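Local coordinates for putative cell invasion protein with MAC/Perforin domain (Bacteroides thetaiotaomicron VPI-5482, PDB 3KK7), which is a putative cell invasion protein of the membrane-attack complex/perforin (MACPF) family from a human gut symbiont, at residues Gln369-Ile380 with Ile396-Lys407. Residues are numbered along the deposited sequence; the frame is centred on the assembly and turned at random.
Sequences QESLEEPYIEII and IVPVLNTRQGDK
Asn401 lies flat beneath the ring of Tyr376, and its side chain can be followed outward from the ring to two polar partners. Its CB sits over the ring centre, 3.7 Å from the Tyr376 centroid, in a CH-pi contact. CG carries the amide under the phenol end, its plane 18° from that of the ring, so the two flat groups stack. At the tip the branches diverge: OD1 accepts from Lys407 NZ at 3.0 Å on an in-plane lone pair, while ND2 donates to Glu378 OE2 at 2.8 Å, coming from above the carboxylate plane. Asparagine suits the place because one short group offers both an acceptor and a donor.

Glu378 reaches this cluster with CG between its backbone N and carbonyl carbon (chi1 58°) and the chain extended beyond. OE2 takes a second bond on its syn lone pair, a salt bridge from Lys407 NZ at 2.9 Å, while OE1 pairs with Lys457; a buried carboxylate so surrounded probably stays ionised. The flexible lysine can bend to serve Glu378 and Asn401 together.

Backbone bonds pair Tyr376 with Asn401, Glu378 with Val399 and Ile380 with Val397; Ile380 and Val399 continue the Glu378 side. On the face of Ile377, Ile379, Pro398 and Leu400, Ile377 CG1 meets Leu400 CD1 at 3.9 Å. Helix 429-443 covers Ile379, Ile396 and Pro398.

Past the strands, Arg403 O accepts from Glu373 N at 2.9 Å and weakly from Gln369 NE2. Leu372 CD1 lies over the guanidinium of Arg403, whose nitrogens bind Tyr197 O, Trp35 O and the terminal carboxylate of Leu541. Strands 376-386 and 392-401 form an antiparallel beta-hairpin; the type I turn Thr402-Gly405 leads on to strand 407-411, antiparallel to 392-401, completing a beta meander in the mixed sheet of the MACPF protein D2 domain.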
ATOM      1  N   GLN A 369       9.581  -7.061  -6.477  1.00 24.51           N
ATOM      2  CA  GLN A 369      10.657  -7.901  -6.011  1.00 24.62           C
ATOM      3  C   GLN A 369      10.070  -8.780  -4.901  1.00 24.67           C
ATOM      4  O   GLN A 369       9.670  -8.245  -3.849  1.00 24.54           O
ATOM      5  CB  GLN A 369      11.813  -7.054  -5.489  1.00 24.58           C
ATOM      6  CG  GLN A 369      12.929  -7.926  -4.933  1.00 26.09           C
ATOM      7  CD  GLN A 369      14.273  -7.257  -4.868  1.00 26.78           C
ATOM      8  OE1 GLN A 369      14.832  -6.864  -5.894  1.00 31.93           O
ATOM      9  NE2 GLN A 369      14.831  -7.169  -3.673  1.00 26.89           N
ATOM     10  N   GLU A 370       9.997 -10.102  -5.138  1.00 24.56           N
ATOM     11  CA  GLU A 370       9.361 -11.019  -4.184  0.50 24.23           C
ATOM     12  C   GLU A 370      10.033 -10.879  -2.799  1.00 24.12           C
ATOM     13  O   GLU A 370       9.336 -10.747  -1.781  1.00 24.01           O
ATOM     14  CB  GLU A 370       9.376 -12.490  -4.687  0.50 23.90           C
ATOM     15  CG  GLU A 370       8.858 -12.766  -6.150  0.50 23.05           C
ATOM     16  CD  GLU A 370       7.499 -13.532  -6.260  0.50 21.67           C
ATOM     17  OE1 GLU A 370       6.525 -13.232  -5.539  0.50 19.61           O
ATOM     18  OE2 GLU A 370       7.396 -14.437  -7.106  0.50 19.76           O
ATOM     19  N   SER A 371      11.363 -10.863  -2.766  1.00 24.07           N
ATOM     20  CA  SER A 371      12.091 -10.829  -1.484  1.00 24.24           C
ATOM     21  C   SER A 371      13.425 -10.114  -1.520  1.00 24.03           C
ATOM     22  O   SER A 371      14.012  -9.931  -2.572  1.00 23.72           O
ATOM     23  CB  SER A 371      12.339 -12.254  -1.010  1.00 24.18           C
ATOM     24  OG  SER A 371      12.716 -13.032  -2.115  1.00 25.01           O
ATOM     25  N   LEU A 372      13.908  -9.747  -0.333  1.00 23.99           N
ATOM     26  CA  LEU A 372      15.132  -8.983  -0.212  1.00 24.20           C
ATOM     27  C   LEU A 372      16.287  -9.798  -0.792  1.00 24.72           C
ATOM     28  O   LEU A 372      16.225 -11.013  -0.809  1.00 25.11           O
ATOM     29  CB  LEU A 372      15.360  -8.549   1.244  1.00 23.74           C
ATOM     30  CG  LEU A 372      14.271  -7.636   1.844  1.00 23.47           C
ATOM     31  CD1 LEU A 372      14.662  -7.187   3.210  1.00 22.46           C
ATOM     32  CD2 LEU A 372      13.920  -6.387   0.981  1.00 21.13           C
ATOM     33  N   GLU A 373      17.305  -9.116  -1.314  1.00 25.38           N
ATOM     34  CA  GLU A 373      18.383  -9.752  -2.079  1.00 25.24           C
ATOM     35  C   GLU A 373      19.774  -9.188  -1.729  1.00 25.25           C
ATOM     36  O   GLU A 373      19.895  -8.295  -0.895  1.00 23.92           O
ATOM     37  CB  GLU A 373      18.106  -9.596  -3.573  1.00 25.08           C
ATOM     38  CG  GLU A 373      16.910 -10.386  -4.076  1.00 26.54           C
ATOM     39  CD  GLU A 373      16.546 -10.089  -5.559  1.00 30.64           C
ATOM     40  OE1 GLU A 373      17.417  -9.641  -6.354  1.00 30.04           O
ATOM     41  OE2 GLU A 373      15.362 -10.299  -5.927  1.00 33.59           O
ATOM     42  N   GLU A 374      20.819  -9.744  -2.349  1.00 26.09           N
ATOM     43  CA  GLU A 374      22.192  -9.316  -2.083  1.00 27.23           C
ATOM     44  C   GLU A 374      22.397  -7.924  -2.648  1.00 27.47           C
ATOM     45  O   GLU A 374      22.097  -7.687  -3.816  1.00 26.83           O
ATOM     46  CB  GLU A 374      23.215 -10.263  -2.738  1.00 27.75           C
ATOM     47  CG  GLU A 374      24.719  -9.889  -2.505  1.00 29.12           C
ATOM     48  CD  GLU A 374      25.711 -10.822  -3.225  1.00 31.31           C
ATOM     49  OE1 GLU A 374      25.291 -11.906  -3.692  1.00 32.29           O
ATOM     50  OE2 GLU A 374      26.908 -10.456  -3.319  1.00 32.73           O
ATOM     51  N   PRO A 375      22.898  -6.998  -1.823  1.00 28.31           N
ATOM     52  CA  PRO A 375      23.300  -5.708  -2.362  1.00 29.04           C
ATOM     53  C   PRO A 375      24.691  -5.727  -3.031  1.00 29.80           C
ATOM     54  O   PRO A 375      25.483  -6.631  -2.810  1.00 29.71           O
ATOM     55  CB  PRO A 375      23.284  -4.800  -1.138  1.00 28.69           C
ATOM     56  CG  PRO A 375      23.452  -5.682  -0.013  1.00 28.52           C
ATOM     57  CD  PRO A 375      22.873  -6.991  -0.355  1.00 28.08           C
ATOM     58  N   TYR A 376      24.961  -4.708  -3.843  1.00 30.77           N
ATOM     59  CA  TYR A 376      26.197  -4.620  -4.602  1.00 31.33           C
ATOM     60  C   TYR A 376      26.296  -3.254  -5.244  1.00 31.92           C
ATOM     61  O   TYR A 376      25.286  -2.635  -5.526  1.00 32.45           O
ATOM     62  CB  TYR A 376      26.239  -5.682  -5.709  1.00 31.45           C
ATOM     63  CG  TYR A 376      25.109  -5.608  -6.710  1.00 31.62           C
ATOM     64  CD1 TYR A 376      25.211  -4.814  -7.850  1.00 32.68           C
ATOM     65  CD2 TYR A 376      23.946  -6.356  -6.529  1.00 33.08           C
ATOM     66  CE1 TYR A 376      24.170  -4.751  -8.788  1.00 33.24           C
ATOM     67  CE2 TYR A 376      22.902  -6.301  -7.445  1.00 33.80           C
ATOM     68  CZ  TYR A 376      23.014  -5.494  -8.573  1.00 33.84           C
ATOM     69  OH  TYR A 376      21.978  -5.453  -9.476  1.00 33.18           O
ATOM     70  N   ILE A 377      27.517  -2.798  -5.477  1.00 32.39           N
ATOM     71  CA  ILE A 377      27.764  -1.567  -6.188  1.00 32.64           C
ATOM     72  C   ILE A 377      28.109  -1.934  -7.617  1.00 33.09           C
ATOM     73  O   ILE A 377      28.956  -2.791  -7.832  1.00 33.23           O
ATOM     74  CB  ILE A 377      28.938  -0.822  -5.584  1.00 32.63           C
ATOM     75  CG1 ILE A 377      28.614  -0.422  -4.138  1.00 32.18           C
ATOM     76  CG2 ILE A 377      29.266   0.393  -6.444  1.00 33.11           C
ATOM     77  CD1 ILE A 377      29.736   0.317  -3.428  1.00 29.91           C
ATOM     78  N   GLU A 378      27.442  -1.313  -8.586  1.00 33.44           N
ATOM     79  CA  GLU A 378      27.789  -1.492  -9.991  1.00 34.21           C
ATOM     80  C   GLU A 378      28.313  -0.145 -10.518  1.00 34.88           C
ATOM     81  O   GLU A 378      27.653   0.894 -10.350  1.00 35.37           O
ATOM     82  CB  GLU A 378      26.602  -2.016 -10.815  1.00 34.37           C
ATOM     83  CG  GLU A 378      25.334  -1.134 -10.793  1.00 35.83           C
ATOM     84  CD  GLU A 378      24.149  -1.751 -11.527  1.00 37.52           C
ATOM     85  OE1 GLU A 378      24.398  -2.501 -12.496  1.00 40.02           O
ATOM     86  OE2 GLU A 378      22.974  -1.480 -11.143  1.00 37.79           O
ATOM     87  N   ILE A 379      29.524  -0.143 -11.083  1.00 34.82           N
ATOM     88  CA  ILE A 379      30.107   1.068 -11.675  1.00 34.80           C
ATOM     89  C   ILE A 379      29.728   1.032 -13.153  1.00 35.01           C
ATOM     90  O   ILE A 379      30.232   0.196 -13.920  1.00 35.01           O
ATOM     91  CB  ILE A 379      31.652   1.130 -11.524  1.00 34.61           C
ATOM     92  CG1 ILE A 379      32.057   1.022 -10.042  1.00 34.16           C
ATOM     93  CG2 ILE A 379      32.189   2.422 -12.144  1.00 34.62           C
ATOM     94  CD1 ILE A 379      33.416   0.405  -9.806  1.00 30.83           C
ATOM     95  N   ILE A 380      28.824   1.917 -13.548  1.00 34.69           N
ATOM     96  CA  ILE A 380      28.301   1.892 -14.894  1.00 34.71           C
ATOM     97  C   ILE A 380      28.235   3.306 -15.437  1.00 34.85           C
ATOM     98  O   ILE A 380      28.831   4.208 -14.876  1.00 34.52           O
ATOM     99  CB  ILE A 380      26.923   1.187 -14.930  1.00 34.91           C
ATOM    100  CG1 ILE A 380      25.917   1.897 -14.011  1.00 35.11           C
ATOM    101  CG2 ILE A 380      27.079  -0.276 -14.523  1.00 35.09           C
ATOM    102  CD1 ILE A 380      24.455   1.606 -14.335  1.00 34.46           C
ATOM    103  N   ILE A 396      30.733   8.098 -15.679  1.00 35.21           N
ATOM    104  CA  ILE A 396      30.904   6.784 -15.063  1.00 34.83           C
ATOM    105  C   ILE A 396      30.591   6.977 -13.599  1.00 34.09           C
ATOM    106  O   ILE A 396      31.169   7.833 -12.947  1.00 34.16           O
ATOM    107  CB  ILE A 396      32.334   6.265 -15.231  1.00 34.78           C
ATOM    108  CG1 ILE A 396      32.659   6.120 -16.715  1.00 35.27           C
ATOM    109  CG2 ILE A 396      32.514   4.922 -14.528  1.00 35.65           C
ATOM    110  CD1 ILE A 396      34.139   5.902 -16.999  1.00 36.22           C
ATOM    111  N   VAL A 397      29.698   6.147 -13.090  1.00 33.65           N
ATOM    112  CA  VAL A 397      29.097   6.334 -11.778  1.00 33.09           C
ATOM    113  C   VAL A 397      28.978   5.007 -10.977  1.00 32.44           C
ATOM    114  O   VAL A 397      28.641   3.962 -11.545  1.00 32.44           O
ATOM    115  CB  VAL A 397      27.706   6.965 -11.980  1.00 32.85           C
ATOM    116  CG1 VAL A 397      26.766   6.504 -10.941  1.00 34.12           C
ATOM    117  CG2 VAL A 397      27.802   8.498 -11.990  1.00 33.76           C
ATOM    118  N   PRO A 398      29.269   5.045  -9.660  1.00 31.65           N
ATOM    119  CA  PRO A 398      28.943   3.906  -8.822  1.00 31.30           C
ATOM    120  C   PRO A 398      27.473   3.966  -8.447  1.00 30.78           C
ATOM    121  O   PRO A 398      26.989   5.038  -8.092  1.00 30.41           O
ATOM    122  CB  PRO A 398      29.816   4.117  -7.589  1.00 31.56           C
ATOM    123  CG  PRO A 398      30.029   5.568  -7.515  1.00 31.18           C
ATOM    124  CD  PRO A 398      29.916   6.122  -8.888  1.00 31.76           C
ATOM    125  N   VAL A 399      26.772   2.834  -8.547  1.00 30.05           N
ATOM    126  CA  VAL A 399      25.356   2.756  -8.182  1.00 28.95           C
ATOM    127  C   VAL A 399      25.171   1.657  -7.143  1.00 29.03           C
ATOM    128  O   VAL A 399      25.367   0.489  -7.435  1.00 28.75           O
ATOM    129  CB  VAL A 399      24.460   2.477  -9.415  1.00 28.73           C
ATOM    130  CG1 VAL A 399      23.010   2.384  -9.002  1.00 28.71           C
ATOM    131  CG2 VAL A 399      24.613   3.559 -10.465  1.00 27.57           C
ATOM    132  N   LEU A 400      24.790   2.027  -5.921  1.00 29.23           N
ATOM    133  CA  LEU A 400      24.499   1.030  -4.887  1.00 28.87           C
ATOM    134  C   LEU A 400      23.131   0.413  -5.132  1.00 29.22           C
ATOM    135  O   LEU A 400      22.122   1.121  -5.131  1.00 29.17           O
ATOM    136  CB  LEU A 400      24.516   1.676  -3.516  1.00 28.69           C
ATOM    137  CG  LEU A 400      24.174   0.753  -2.342  1.00 28.81           C
ATOM    138  CD1 LEU A 400      25.245  -0.352  -2.152  1.00 27.89           C
ATOM    139  CD2 LEU A 400      23.973   1.617  -1.095  1.00 26.71           C
ATOM    140  N   ASN A 401      23.103  -0.896  -5.369  1.00 29.93           N
ATOM    141  CA  ASN A 401      21.855  -1.651  -5.433  1.00 30.59           C
ATOM    142  C   ASN A 401      21.525  -2.124  -4.022  1.00 30.46           C
ATOM    143  O   ASN A 401      22.319  -2.869  -3.434  1.00 30.95           O
ATOM    144  CB  ASN A 401      21.932  -2.840  -6.402  1.00 31.01           C
ATOM    145  CG  ASN A 401      21.713  -2.424  -7.873  1.00 33.66           C
ATOM    146  OD1 ASN A 401      20.809  -2.929  -8.544  1.00 36.22           O
ATOM    147  ND2 ASN A 401      22.543  -1.493  -8.370  1.00 35.35           N
ATOM    148  N   THR A 402      20.377  -1.685  -3.485  1.00 29.52           N
ATOM    149  CA  THR A 402      19.990  -2.005  -2.113  1.00 29.01           C
ATOM    150  C   THR A 402      19.402  -3.403  -2.024  1.00 28.39           C
ATOM    151  O   THR A 402      19.202  -4.048  -3.030  1.00 28.43           O
ATOM    152  CB  THR A 402      18.970  -0.977  -1.557  1.00 29.03           C
ATOM    153  OG1 THR A 402      17.698  -1.130  -2.212  1.00 29.32           O
ATOM    154  CG2 THR A 402      19.486   0.444  -1.748  1.00 29.05           C
ATOM    155  N   ARG A 403      19.098  -3.848  -0.815  1.00 27.86           N
ATOM    156  CA  ARG A 403      18.455  -5.130  -0.594  1.00 27.77           C
ATOM    157  C   ARG A 403      17.111  -5.244  -1.312  1.00 27.89           C
ATOM    158  O   ARG A 403      16.692  -6.334  -1.769  1.00 26.83           O
ATOM    159  CB  ARG A 403      18.196  -5.333   0.895  1.00 27.98           C
ATOM    160  CG  ARG A 403      19.433  -5.540   1.755  1.00 28.45           C
ATOM    161  CD  ARG A 403      19.019  -6.005   3.152  1.00 28.57           C
ATOM    162  NE  ARG A 403      18.342  -4.942   3.882  1.00 28.62           N
ATOM    163  CZ  ARG A 403      17.496  -5.112   4.904  1.00 29.66           C
ATOM    164  NH1 ARG A 403      16.941  -4.049   5.473  1.00 30.03           N
ATOM    165  NH2 ARG A 403      17.188  -6.315   5.362  1.00 29.73           N
ATOM    166  N   GLN A 404      16.439  -4.101  -1.387  1.00 28.03           N
ATOM    167  CA  GLN A 404      15.089  -4.004  -1.919  1.00 28.19           C
ATOM    168  C   GLN A 404      15.173  -3.913  -3.431  1.00 28.36           C
ATOM    169  O   GLN A 404      14.172  -4.022  -4.125  1.00 28.01           O
ATOM    170  CB  GLN A 404      14.396  -2.770  -1.331  1.00 28.00           C
ATOM    171  CG  GLN A 404      14.249  -2.736   0.215  1.00 29.63           C
ATOM    172  CD  GLN A 404      15.530  -2.376   1.018  1.00 31.44           C
ATOM    173  OE1 GLN A 404      16.493  -1.808   0.484  1.00 32.80           O
ATOM    174  NE2 GLN A 404      15.533  -2.724   2.310  1.00 29.63           N
ATOM    175  N   GLY A 405      16.387  -3.710  -3.939  1.00 28.96           N
ATOM    176  CA  GLY A 405      16.627  -3.631  -5.381  1.00 29.49           C
ATOM    177  C   GLY A 405      16.470  -2.229  -5.951  1.00 29.74           C
ATOM    178  O   GLY A 405      16.213  -2.064  -7.128  1.00 30.46           O
ATOM    179  N   ASP A 406      16.643  -1.220  -5.112  1.00 29.93           N
ATOM    180  CA  ASP A 406      16.622   0.172  -5.543  1.00 29.92           C
ATOM    181  C   ASP A 406      18.025   0.488  -6.023  1.00 29.83           C
ATOM    182  O   ASP A 406      18.968  -0.105  -5.532  1.00 29.58           O
ATOM    183  CB  ASP A 406      16.254   1.084  -4.364  1.00 29.58           C
ATOM    184  CG  ASP A 406      15.043   0.591  -3.605  1.00 29.92           C
ATOM    185  OD1 ASP A 406      13.964   0.399  -4.235  1.00 30.25           O
ATOM    186  OD2 ASP A 406      15.171   0.392  -2.376  1.00 28.82           O
ATOM    187  N   LYS A 407      18.156   1.413  -6.971  1.00 29.97           N
ATOM    188  CA  LYS A 407      19.452   1.827  -7.475  1.00 30.24           C
ATOM    189  C   LYS A 407      19.759   3.241  -6.998  1.00 30.19           C
ATOM    190  O   LYS A 407      19.121   4.202  -7.420  1.00 29.88           O
ATOM    191  CB  LYS A 407      19.503   1.736  -9.013  1.00 30.43           C
ATOM    192  CG  LYS A 407      18.937   0.433  -9.558  1.00 31.11           C
ATOM    193  CD  LYS A 407      19.608  -0.068 -10.826  1.00 33.18           C
ATOM    194  CE  LYS A 407      19.114  -1.474 -11.195  1.00 34.61           C
ATOM    195  NZ  LYS A 407      20.222  -2.448 -11.439  1.00 37.16           N
TER